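Long-range contacts in epimerase family protein SDR39U1 (Homo sapiens, PDB 4B4O), which probably acts as an NADP-dependent oxidoreductase and binds NADPH: residues A[61-66]-A[76-81]; A[105-110]-A[134-139]. The protein carries 3 engineered substitutions. All blocks are in the same frame, centred on the assembly; numbering follows the deposited sequence.

Contact 1 of 2, residues A[61-66]-A[76-81]; sequences ENILNP and KEVLGS. Engineered in segment 76-81: Leu79 (natural residue Ile). With NDP (NADPH dihydro-nicotinamide-adenine-dinucleotide phosphate), chain I.
Helix 72-95 turns one side toward the loop 61-66, and the first residue to meet it is Glu77. Its CB lies 4.4 Å from CG of Glu61, and the two carboxylates come near each other, Glu77 OE1 to Glu61 OE2 at 4.4 Å. Arg68 forms salt bridges with both, which would offset their repulsion. Next comes Val78, whose CG1, anti to the backbone N, meets Ile63 CG1 at 3.8 Å, the two side chains crossing at about a right angle. A turn later, Ser81 holds OG between its own N and carbonyl carbon (chi1 68°). From there Ser81 OG gives its proton to Glu77 O at 2.8 Å and accepts from Glu61 N at 3.0 Å, nearly straight (171°). An alanine here would lose both bonds and would probably loosen the loop at Glu61. Glu61, with CG anti to its N and the chain bent at chi2, presents OE1 to the adenine amino group, accepting from NDP N6A at 3.1 Å. Ser81 CB packs against the same N6A at 3.5 Å. Loop and helix together thus form part of the adenine pocket of a Rossmann-fold NADP-binding domain.

Contact 2 of 2, residues A[105-110]-A[134-139]; sequences LVTGVA and NLVTKW. With NDP (NADPH dihydro-nicotinamide-adenine-dinucleotide phosphate), chain I.
Trp139 does most of the work here, laying one face of its indole over the end of strand 102-108. Its CG is anti to the backbone N (chi1 -161°), which carries the ring from helix 131-143 to the strand. Thr107 CG2 sits over the six-membered ring, 3.9 Å from its centroid and 22° off the normal, a CH-pi contact. Val106 O lies above the same face, toward the rim. Leu105 adds its CD2 obliquely, 3.8 Å from Trp139 CD1. At the ring's edge, near its plane, NADPH takes over: Trp139 CZ2 is 3.3 Å from the ribose oxygen NDP O3D. Over residues 105-108 and 134-139 the strand and helix axes run nearly antiparallel (162°) and come within 8.4 Å, the helix being that of a beta-alpha-beta crossover from strand 102-108 to strand 151-161 in the parallel Rossmann sheet. One turn earlier, Val136 CG1 packs on Thr107 OG1 at 3.5 Å, a hydroxyl whose polar partner is Glu140, and Val136 CG2 lies 3.8 Å from Gly108 O. Beyond that the packing slackens: Ala110 CB stays 4.6 Å from Val136 CG2. Asn134 points away from the strand, and Lys138, farther still, extends its long side chain into solvent.

Overall arrangement
Both contacts grip the same NADPH, but at different depths of one Rossmann domain. Contact 2 is buried and joins a central strand to its covering helix, through apolar and aromatic packing with no hydrogen bond between the segments. Contact 1 lies farther out and is only partly buried; it ties a loop to helix 72-95 and relies largely on polar groups, with carboxylates, a serine hydroxyl and nearby arginines. Contact 1 serves the adenine end, contact 2 the ribose and nicotinamide end. Their centres are 13 Å apart, and the two helices touch directly: CD1 of the engineered Leu79 meets Leu135 CD1 at 3.3 Å. Arg82, an NADP-binding residue, also reaches both contacts.

Contact 1 of 2, residues A[61-66]-A[76-81]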
# COMPACT_ATOMS: atom_id res chain seq x y z
N GLU A 61 -4.08 7.23 -8.45
CA GLU A 61 -4.93 8.28 -7.93
C GLU A 61 -5.33 7.88 -6.50
O GLU A 61 -5.75 6.75 -6.26
CB GLU A 61 -6.16 8.44 -8.81
CG GLU A 61 -7.16 9.48 -8.32
CD GLU A 61 -6.75 10.91 -8.62
OE1 GLU A 61 -5.73 11.15 -9.30
OE2 GLU A 61 -7.49 11.80 -8.15
N ASN A 62 -5.24 8.84 -5.58
CA ASN A 62 -5.56 8.57 -4.18
C ASN A 62 -7.04 8.24 -3.92
O ASN A 62 -7.93 9.03 -4.22
CB ASN A 62 -5.19 9.77 -3.31
CG ASN A 62 -5.13 9.40 -1.84
OD1 ASN A 62 -6.08 9.60 -1.10
ND2 ASN A 62 -4.03 8.75 -1.44
N ILE A 63 -7.27 7.06 -3.36
CA ILE A 63 -8.62 6.54 -3.21
C ILE A 63 -9.37 7.20 -2.06
O ILE A 63 -10.51 7.63 -2.22
CB ILE A 63 -8.57 5.01 -2.98
CG1 ILE A 63 -8.05 4.31 -4.25
CG2 ILE A 63 -9.95 4.47 -2.63
CD1 ILE A 63 -7.79 2.82 -4.14
N LEU A 64 -8.73 7.27 -0.89
CA LEU A 64 -9.40 7.76 0.33
C LEU A 64 -9.76 9.25 0.27
O LEU A 64 -10.69 9.68 0.93
CB LEU A 64 -8.56 7.48 1.60
N ASN A 65 -9.05 10.03 -0.54
CA ASN A 65 -9.29 11.47 -0.74
C ASN A 65 -10.75 11.94 -0.57
O ASN A 65 -11.53 11.98 -1.53
CB ASN A 65 -8.76 11.86 -2.12
CG ASN A 65 -8.87 13.35 -2.41
OD1 ASN A 65 -9.38 14.15 -1.60
ND2 ASN A 65 -8.36 13.72 -3.57
N PRO A 66 -11.10 12.38 0.66
CA PRO A 66 -12.46 12.88 0.95
C PRO A 66 -12.94 14.08 0.13
O PRO A 66 -14.14 14.36 0.09
CB PRO A 66 -12.38 13.31 2.41
CG PRO A 66 -10.92 13.50 2.67
CD PRO A 66 -10.22 12.48 1.83
N LYS A 76 -13.22 5.75 -12.66
CA LYS A 76 -12.42 5.51 -13.85
C LYS A 76 -10.97 5.92 -13.64
O LYS A 76 -10.08 5.21 -14.09
CB LYS A 76 -13.02 6.21 -15.08
CG LYS A 76 -14.07 5.35 -15.80
N GLU A 77 -10.72 7.04 -12.96
CA GLU A 77 -9.35 7.47 -12.65
C GLU A 77 -8.65 6.52 -11.65
O GLU A 77 -7.46 6.26 -11.78
CB GLU A 77 -9.31 8.94 -12.12
CG GLU A 77 -9.01 10.04 -13.15
CD GLU A 77 -9.86 11.31 -12.97
OE1 GLU A 77 -9.99 11.79 -11.82
OE2 GLU A 77 -10.41 11.85 -13.97
N VAL A 78 -9.39 6.02 -10.66
CA VAL A 78 -8.78 5.13 -9.68
C VAL A 78 -8.28 3.89 -10.40
O VAL A 78 -7.15 3.46 -10.21
CB VAL A 78 -9.77 4.74 -8.55
CG1 VAL A 78 -9.30 3.49 -7.79
CG2 VAL A 78 -10.00 5.90 -7.60
N LEU A 79 -9.13 3.35 -11.27
CA LEU A 79 -8.84 2.15 -12.04
C LEU A 79 -7.80 2.40 -13.12
O LEU A 79 -6.75 1.75 -13.14
CB LEU A 79 -10.13 1.62 -12.68
CG LEU A 79 -10.11 0.22 -13.32
CD1 LEU A 79 -9.72 -0.86 -12.33
CD2 LEU A 79 -11.46 -0.11 -13.98
N GLY A 80 -8.05 3.39 -13.97
CA GLY A 80 -7.17 3.70 -15.09
C GLY A 80 -5.76 4.07 -14.68
O GLY A 80 -4.80 3.64 -15.30
N SER A 81 -5.62 4.89 -13.64
CA SER A 81 -4.31 5.31 -13.17
C SER A 81 -3.44 4.12 -12.78
O SER A 81 -2.24 4.15 -12.99
CB SER A 81 -4.44 6.30 -11.99
OG SER A 81 -4.95 5.67 -10.82
PA NDP I . 0.25 8.39 -2.79
O1A NDP I . -1.10 8.99 -3.24
O2A NDP I . 1.10 9.09 -1.71
O5B NDP I . 1.32 8.28 -4.02
C5B NDP I . 0.77 8.05 -5.32
C4B NDP I . 1.72 8.60 -6.34
O4B NDP I . 1.26 8.16 -7.62
C3B NDP I . 1.75 10.13 -6.33
O3B NDP I . 2.94 10.68 -5.70
C2B NDP I . 1.72 10.51 -7.80
O2B NDP I . 3.02 10.74 -8.32
C1B NDP I . 1.21 9.28 -8.49
N9A NDP I . -0.20 9.56 -8.82
C8A NDP I . -1.21 10.12 -8.08
N7A NDP I . -2.35 10.21 -8.87
C5A NDP I . -2.04 9.72 -10.10
C6A NDP I . -2.71 9.49 -11.38
N6A NDP I . -4.01 9.79 -11.56
N1A NDP I . -2.01 8.96 -12.40
C2A NDP I . -0.69 8.65 -12.24
N3A NDP I . -0.00 8.80 -11.08
C4A NDP I . -0.63 9.29 -10.04
O3 NDP I . -0.18 6.88 -2.40
PN NDP I . 0.65 5.95 -1.37
O1N NDP I . 2.13 6.30 -1.48
O2N NDP I . 0.02 6.01 -0.02
O5D NDP I . 0.37 4.45 -1.98
C5D NDP I . 0.93 4.20 -3.29
C4D NDP I . 0.27 3.02 -3.98
O4D NDP I . 0.09 2.05 -2.96
C3D NDP I . -1.13 3.31 -4.55
O3D NDP I . -1.31 2.61 -5.83
C2D NDP I . -2.08 2.81 -3.46
O2D NDP I . -3.32 2.20 -3.87
C1D NDP I . -1.29 1.68 -2.85
N1N NDP I . -1.66 1.38 -1.46
C2N NDP I . -1.59 2.31 -0.50
C3N NDP I . -1.94 2.02 0.80
C7N NDP I . -1.83 3.08 1.83
O7N NDP I . -1.14 4.07 1.56
N7N NDP I . -2.45 2.97 3.00
C4N NDP I . -2.36 0.64 1.20
C5N NDP I . -2.39 -0.29 0.08
C6N NDP I . -2.03 0.11 -1.19
P2B NDP I . 3.27 12.03 -9.33
O1X NDP I . 2.72 11.62 -10.68
O2X NDP I . 2.52 13.25 -8.72
O3X NDP I . 4.82 12.02 -9.25

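Contact 2 of 2, residues A[105-110]-A[134-139]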
# COMPACT_ATOMS: atom_id res chain seq x y z
N LEU A 105 5.05 -4.98 -7.49
CA LEU A 105 3.85 -4.14 -7.48
C LEU A 105 3.25 -4.10 -6.10
O LEU A 105 3.32 -5.09 -5.36
CB LEU A 105 2.80 -4.71 -8.44
CG LEU A 105 1.54 -3.86 -8.60
CD1 LEU A 105 1.90 -2.45 -9.07
CD2 LEU A 105 0.62 -4.52 -9.60
N VAL A 106 2.71 -2.94 -5.73
CA VAL A 106 1.96 -2.82 -4.49
C VAL A 106 0.50 -2.77 -4.85
O VAL A 106 0.08 -1.94 -5.66
CB VAL A 106 2.32 -1.55 -3.67
CG1 VAL A 106 1.30 -1.30 -2.57
CG2 VAL A 106 3.71 -1.67 -3.04
N THR A 107 -0.28 -3.69 -4.28
CA THR A 107 -1.74 -3.60 -4.36
C THR A 107 -2.28 -3.64 -2.93
O THR A 107 -1.64 -3.10 -2.01
CB THR A 107 -2.31 -4.68 -5.30
OG1 THR A 107 -2.15 -5.97 -4.71
CG2 THR A 107 -1.59 -4.65 -6.64
N GLY A 108 -3.46 -4.22 -2.71
CA GLY A 108 -4.13 -4.07 -1.43
C GLY A 108 -4.81 -5.31 -0.88
O GLY A 108 -5.15 -6.23 -1.60
N VAL A 109 -5.02 -5.31 0.42
CA VAL A 109 -5.71 -6.40 1.09
C VAL A 109 -7.19 -6.42 0.75
O VAL A 109 -7.89 -7.38 1.09
CB VAL A 109 -5.53 -6.37 2.62
CG1 VAL A 109 -4.08 -6.60 3.01
CG2 VAL A 109 -6.10 -5.09 3.20
N ALA A 110 -7.68 -5.38 0.08
CA ALA A 110 -9.05 -5.37 -0.44
C ALA A 110 -9.37 -6.61 -1.29
O ALA A 110 -10.54 -6.92 -1.52
CB ALA A 110 -9.25 -4.11 -1.27
N ASN A 134 -12.06 -6.51 -7.38
CA ASN A 134 -11.89 -6.55 -8.83
C ASN A 134 -10.73 -5.67 -9.28
O ASN A 134 -9.98 -6.04 -10.20
CB ASN A 134 -13.18 -6.14 -9.56
CG ASN A 134 -14.21 -7.27 -9.61
OD1 ASN A 134 -13.87 -8.40 -9.99
ND2 ASN A 134 -15.47 -7.00 -9.22
N LEU A 135 -10.57 -4.51 -8.66
CA LEU A 135 -9.44 -3.65 -8.98
C LEU A 135 -8.13 -4.44 -8.81
O LEU A 135 -7.33 -4.52 -9.72
CB LEU A 135 -9.44 -2.37 -8.12
CG LEU A 135 -8.22 -1.42 -8.19
CD1 LEU A 135 -8.14 -0.61 -9.46
CD2 LEU A 135 -8.19 -0.50 -6.98
N VAL A 136 -7.93 -5.04 -7.66
CA VAL A 136 -6.68 -5.72 -7.37
C VAL A 136 -6.44 -6.80 -8.40
O VAL A 136 -5.33 -6.94 -8.88
CB VAL A 136 -6.61 -6.24 -5.89
CG1 VAL A 136 -5.37 -7.10 -5.68
CG2 VAL A 136 -6.63 -5.08 -4.89
N THR A 137 -7.47 -7.56 -8.78
CA THR A 137 -7.29 -8.62 -9.80
C THR A 137 -6.74 -8.05 -11.10
O THR A 137 -5.74 -8.51 -11.63
CB THR A 137 -8.60 -9.42 -10.07
OG1 THR A 137 -9.01 -10.10 -8.89
CG2 THR A 137 -8.43 -10.45 -11.18
N LYS A 138 -7.39 -7.02 -11.61
CA LYS A 138 -7.02 -6.40 -12.89
C LYS A 138 -5.66 -5.73 -12.82
O LYS A 138 -4.87 -5.79 -13.74
CB LYS A 138 -8.08 -5.37 -13.32
CG LYS A 138 -9.40 -5.96 -13.76
CD LYS A 138 -10.51 -4.95 -13.56
CE LYS A 138 -11.75 -5.27 -14.40
NZ LYS A 138 -12.96 -4.68 -13.77
N TRP A 139 -5.41 -5.12 -11.68
CA TRP A 139 -4.16 -4.46 -11.38
C TRP A 139 -3.00 -5.43 -11.41
O TRP A 139 -1.98 -5.17 -12.04
CB TRP A 139 -4.30 -3.85 -9.99
CG TRP A 139 -3.37 -2.75 -9.58
CD1 TRP A 139 -2.28 -2.23 -10.25
CD2 TRP A 139 -3.42 -2.03 -8.32
NE1 TRP A 139 -1.68 -1.24 -9.50
CE2 TRP A 139 -2.33 -1.08 -8.33
CE3 TRP A 139 -4.25 -2.07 -7.22
CZ2 TRP A 139 -2.09 -0.24 -7.28
CZ3 TRP A 139 -3.99 -1.21 -6.16
CH2 TRP A 139 -2.94 -0.31 -6.20
PA NDP I . 0.25 8.39 -2.79
O1A NDP I . -1.10 8.99 -3.24
O2A NDP I . 1.10 9.09 -1.71
O5B NDP I . 1.32 8.28 -4.02
C5B NDP I . 0.77 8.05 -5.32
C4B NDP I . 1.72 8.60 -6.34
O4B NDP I . 1.26 8.16 -7.62
C3B NDP I . 1.75 10.13 -6.33
O3B NDP I . 2.94 10.68 -5.70
C2B NDP I . 1.72 10.51 -7.80
O2B NDP I . 3.02 10.74 -8.32
C1B NDP I . 1.21 9.28 -8.49
N9A NDP I . -0.20 9.56 -8.82
C8A NDP I . -1.21 10.12 -8.08
N7A NDP I . -2.35 10.21 -8.87
C5A NDP I . -2.04 9.72 -10.10
C6A NDP I . -2.71 9.49 -11.38
N6A NDP I . -4.01 9.79 -11.56
N1A NDP I . -2.01 8.96 -12.40
C2A NDP I . -0.69 8.65 -12.24
N3A NDP I . -0.00 8.80 -11.08
C4A NDP I . -0.63 9.29 -10.04
O3 NDP I . -0.18 6.88 -2.40
PN NDP I . 0.65 5.95 -1.37
O1N NDP I . 2.13 6.30 -1.48
O2N NDP I . 0.02 6.01 -0.02
O5D NDP I . 0.37 4.45 -1.98
C5D NDP I . 0.93 4.20 -3.29
C4D NDP I . 0.27 3.02 -3.98
O4D NDP I . 0.09 2.05 -2.96
C3D NDP I . -1.13 3.31 -4.55
O3D NDP I . -1.31 2.61 -5.83
C2D NDP I . -2.08 2.81 -3.46
O2D NDP I . -3.32 2.20 -3.87
C1D NDP I . -1.29 1.68 -2.85
N1N NDP I . -1.66 1.38 -1.46
C2N NDP I . -1.59 2.31 -0.50
C3N NDP I . -1.94 2.02 0.80
C7N NDP I . -1.83 3.08 1.83
O7N NDP I . -1.14 4.07 1.56
N7N NDP I . -2.45 2.97 3.00
C4N NDP I . -2.36 0.64 1.20
C5N NDP I . -2.39 -0.29 0.08
C6N NDP I . -2.03 0.11 -1.19
P2B NDP I . 3.27 12.03 -9.33
O1X NDP I . 2.72 11.62 -10.68
O2X NDP I . 2.52 13.25 -8.72
O3X NDP I . 4.82 12.02 -9.25